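Local coordinates for protein probable glutamine synthetase (Pseudomonas aeruginosa, PDB 4HPP) that is a member of the glutamine synthetase family, with a catalytic domain that holds a magnesium ion and a glutamic acid ligand, at residues A223-P228 with S287-K292. Numbering follows the deposited sequence.
Sequences APLPAP and SYLRLK. With GLU (glutamic acid), chain D.
P224 packs its ring on S287 and on R290 of the short helix 288-291, and CB and CG of the ring touch different residues. CB lies 3.9 Å from R290 CB and equally close to R290 CD, so it rests alongside the aliphatic part of the arginine chain; CG is 3.8 Å from both S287 OG and S287 CA. That hydroxyl is not left to the apolar ring, since it is hydrogen-bonded to D337 and T284. R290 has CG anti to the backbone N (chi1 161°) and runs extended to NE, which carries its guanidinium past the proline to the glutamic acid ligand. There R290 NE donates to ligand O (2.8 Å, 154°) and R290 NH1 to ligand OXT (2.7 Å, 162°), with the ligand carboxylate carbon in the guanidinium plane: an edge-on, two-point grip. R334 O takes a further bond from NH1, which would help fix the group's rotation. P224 is thus a second-shell neighbour of a pocket residue in the catalytic domain. L225, next along, reaches L289 through CD2, 4.2 Å from L289 CB, a looser apolar touch. Segment 223-228 belongs to the loop joining strands 219-221 and 235-243; C436 of helix 432-439 touches L225 and L289, while helix 391-399 packs on Y288.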
ATOM      1  N   ALA A 223     -12.215 -32.317  -4.622  1.00 48.97           N
ATOM      2  CA  ALA A 223     -11.692 -33.580  -5.204  1.00 50.05           C
ATOM      3  C   ALA A 223     -11.762 -34.649  -4.134  1.00 48.04           C
ATOM      4  O   ALA A 223     -11.621 -34.327  -2.941  1.00 45.34           O
ATOM      5  CB  ALA A 223     -10.253 -33.417  -5.659  1.00 45.69           C
ATOM      6  N   PRO A 224     -11.991 -35.918  -4.540  1.00 48.58           N
ATOM      7  CA  PRO A 224     -12.006 -36.958  -3.508  1.00 51.89           C
ATOM      8  C   PRO A 224     -10.757 -36.910  -2.615  1.00 52.06           C
ATOM      9  O   PRO A 224     -10.903 -37.062  -1.397  1.00 51.48           O
ATOM     10  CB  PRO A 224     -12.098 -38.297  -4.296  1.00 48.39           C
ATOM     11  CG  PRO A 224     -12.485 -37.938  -5.685  1.00 50.25           C
ATOM     12  CD  PRO A 224     -12.277 -36.449  -5.887  1.00 48.09           C
ATOM     13  N   LEU A 225      -9.561 -36.712  -3.193  1.00 48.98           N
ATOM     14  CA  LEU A 225      -8.357 -36.547  -2.364  1.00 50.34           C
ATOM     15  C   LEU A 225      -7.699 -35.184  -2.606  1.00 56.20           C
ATOM     16  O   LEU A 225      -7.099 -34.932  -3.679  1.00 51.91           O
ATOM     17  CB  LEU A 225      -7.364 -37.714  -2.542  1.00 49.83           C
ATOM     18  CG  LEU A 225      -6.182 -37.652  -1.560  1.00 54.12           C
ATOM     19  CD1 LEU A 225      -6.589 -37.998  -0.121  1.00 52.26           C
ATOM     20  CD2 LEU A 225      -5.030 -38.540  -2.012  1.00 55.87           C
ATOM     21  N   PRO A 226      -7.845 -34.278  -1.631  1.00 51.41           N
ATOM     22  CA  PRO A 226      -7.425 -32.869  -1.807  1.00 47.96           C
ATOM     23  C   PRO A 226      -5.907 -32.695  -2.066  1.00 52.93           C
ATOM     24  O   PRO A 226      -5.485 -31.785  -2.793  1.00 62.42           O
ATOM     25  CB  PRO A 226      -7.780 -32.215  -0.478  1.00 40.17           C
ATOM     26  CG  PRO A 226      -8.103 -33.320   0.471  1.00 48.98           C
ATOM     27  CD  PRO A 226      -8.524 -34.520  -0.347  1.00 47.91           C
ATOM     28  N   ALA A 227      -5.101 -33.529  -1.433  1.00 54.31           N
ATOM     29  CA  ALA A 227      -3.642 -33.528  -1.615  1.00 57.61           C
ATOM     30  C   ALA A 227      -3.049 -34.819  -1.047  1.00 53.68           C
ATOM     31  O   ALA A 227      -3.636 -35.470  -0.179  1.00 50.65           O
ATOM     32  CB  ALA A 227      -2.998 -32.313  -0.962  1.00 53.32           C
ATOM     33  N   PRO A 228      -1.872 -35.205  -1.534  1.00 60.59           N
ATOM     34  CA  PRO A 228      -1.401 -36.520  -1.075  1.00 64.92           C
ATOM     35  C   PRO A 228      -1.372 -36.718   0.467  1.00 63.09           C
ATOM     36  O   PRO A 228      -0.905 -35.830   1.197  1.00 58.62           O
ATOM     37  CB  PRO A 228      -0.002 -36.590  -1.700  1.00 58.14           C
ATOM     38  CG  PRO A 228      -0.165 -35.846  -2.983  1.00 46.89           C
ATOM     39  CD  PRO A 228      -0.932 -34.617  -2.518  1.00 55.47           C
ATOM     40  N   SER A 287     -10.940 -41.056  -7.810  1.00 52.09           N
ATOM     41  CA  SER A 287     -11.918 -41.540  -6.847  1.00 53.21           C
ATOM     42  C   SER A 287     -11.382 -42.749  -6.096  1.00 60.23           C
ATOM     43  O   SER A 287     -11.734 -42.983  -4.912  1.00 59.99           O
ATOM     44  CB  SER A 287     -13.246 -41.854  -7.510  1.00 53.52           C
ATOM     45  OG  SER A 287     -13.894 -40.662  -7.929  1.00 45.77           O
ATOM     46  N   TYR A 288     -10.494 -43.496  -6.760  1.00 63.09           N
ATOM     47  CA  TYR A 288     -10.005 -44.742  -6.173  1.00 55.89           C
ATOM     48  C   TYR A 288      -8.855 -44.589  -5.171  1.00 54.55           C
ATOM     49  O   TYR A 288      -8.606 -45.508  -4.424  1.00 60.44           O
ATOM     50  CB  TYR A 288      -9.894 -45.860  -7.211  1.00 47.16           C
ATOM     51  CG  TYR A 288     -11.262 -46.078  -7.728  1.00 40.98           C
ATOM     52  CD1 TYR A 288     -11.768 -45.264  -8.748  1.00 43.14           C
ATOM     53  CD2 TYR A 288     -12.107 -46.992  -7.124  1.00 43.38           C
ATOM     54  CE1 TYR A 288     -13.061 -45.400  -9.199  1.00 41.97           C
ATOM     55  CE2 TYR A 288     -13.429 -47.115  -7.545  1.00 46.66           C
ATOM     56  CZ  TYR A 288     -13.894 -46.317  -8.583  1.00 48.07           C
ATOM     57  OH  TYR A 288     -15.205 -46.434  -9.008  1.00 57.71           O
ATOM     58  N   LEU A 289      -8.236 -43.402  -5.113  1.00 51.63           N
ATOM     59  CA  LEU A 289      -7.362 -43.057  -3.976  1.00 60.01           C
ATOM     60  C   LEU A 289      -8.164 -42.883  -2.683  1.00 61.00           C
ATOM     61  O   LEU A 289      -7.596 -42.983  -1.595  1.00 70.46           O
ATOM     62  CB  LEU A 289      -6.521 -41.788  -4.238  1.00 52.68           C
ATOM     63  CG  LEU A 289      -6.045 -41.599  -5.678  1.00 55.20           C
ATOM     64  CD1 LEU A 289      -5.548 -40.191  -5.919  1.00 40.17           C
ATOM     65  CD2 LEU A 289      -4.936 -42.623  -6.003  1.00 63.17           C
ATOM     66  N   ARG A 290      -9.462 -42.593  -2.816  1.00 64.63           N
ATOM     67  CA  ARG A 290     -10.401 -42.438  -1.680  1.00 61.29           C
ATOM     68  C   ARG A 290     -11.087 -43.776  -1.275  1.00 65.69           C
ATOM     69  O   ARG A 290     -11.094 -44.158  -0.071  1.00 59.68           O
ATOM     70  CB  ARG A 290     -11.437 -41.326  -1.977  1.00 51.88           C
ATOM     71  CG  ARG A 290     -12.691 -41.393  -1.121  1.00 55.05           C
ATOM     72  CD  ARG A 290     -13.593 -40.152  -1.235  1.00 53.31           C
ATOM     73  NE  ARG A 290     -14.647 -40.287  -0.243  1.00 47.28           N
ATOM     74  CZ  ARG A 290     -15.758 -41.023  -0.372  1.00 48.97           C
ATOM     75  NH1 ARG A 290     -16.614 -41.093   0.637  1.00 43.41           N
ATOM     76  NH2 ARG A 290     -16.045 -41.662  -1.499  1.00 55.04           N
ATOM     77  N   LEU A 291     -11.630 -44.495  -2.270  1.00 65.79           N
ATOM     78  CA  LEU A 291     -12.344 -45.777  -2.024  1.00 69.40           C
ATOM     79  C   LEU A 291     -11.478 -46.959  -1.523  1.00 70.42           C
ATOM     80  O   LEU A 291     -11.913 -47.750  -0.665  1.00 74.95           O
ATOM     81  CB  LEU A 291     -13.127 -46.221  -3.260  1.00 67.55           C
ATOM     82  CG  LEU A 291     -14.493 -45.698  -3.670  1.00 69.34           C
ATOM     83  CD1 LEU A 291     -15.141 -46.908  -4.323  1.00 69.17           C
ATOM     84  CD2 LEU A 291     -15.330 -45.185  -2.500  1.00 73.71           C
ATOM     85  N   LYS A 292     -10.286 -47.097  -2.093  1.00 71.31           N
ATOM     86  CA  LYS A 292      -9.301 -48.038  -1.591  1.00 89.29           C
ATOM     87  C   LYS A 292      -8.103 -47.174  -1.190  1.00103.85           C
ATOM     88  O   LYS A 292      -7.145 -47.077  -1.963  1.00103.19           O
ATOM     89  CB  LYS A 292      -8.931 -49.085  -2.658  1.00 78.34           C
TER
HETATM   90  N   GLU D 503     -14.282 -37.712   4.823  1.00 59.07           N
HETATM   91  CA  GLU D 503     -15.015 -39.043   4.815  1.00 66.94           C
HETATM   92  C   GLU D 503     -15.375 -39.608   3.422  1.00 63.78           C
HETATM   93  O   GLU D 503     -14.574 -39.594   2.495  1.00 54.76           O
HETATM   94  CB  GLU D 503     -16.280 -38.949   5.657  1.00 70.29           C
HETATM   95  CG  GLU D 503     -16.010 -38.830   7.132  1.00 68.88           C
HETATM   96  CD  GLU D 503     -17.251 -38.523   7.904  1.00 67.54           C
HETATM   97  OE1 GLU D 503     -17.652 -39.401   8.684  1.00 79.26           O
HETATM   98  OE2 GLU D 503     -17.828 -37.424   7.721  1.00 71.84           O
HETATM   99  OXT GLU D 503     -16.486 -40.089   3.170  1.00 77.21           O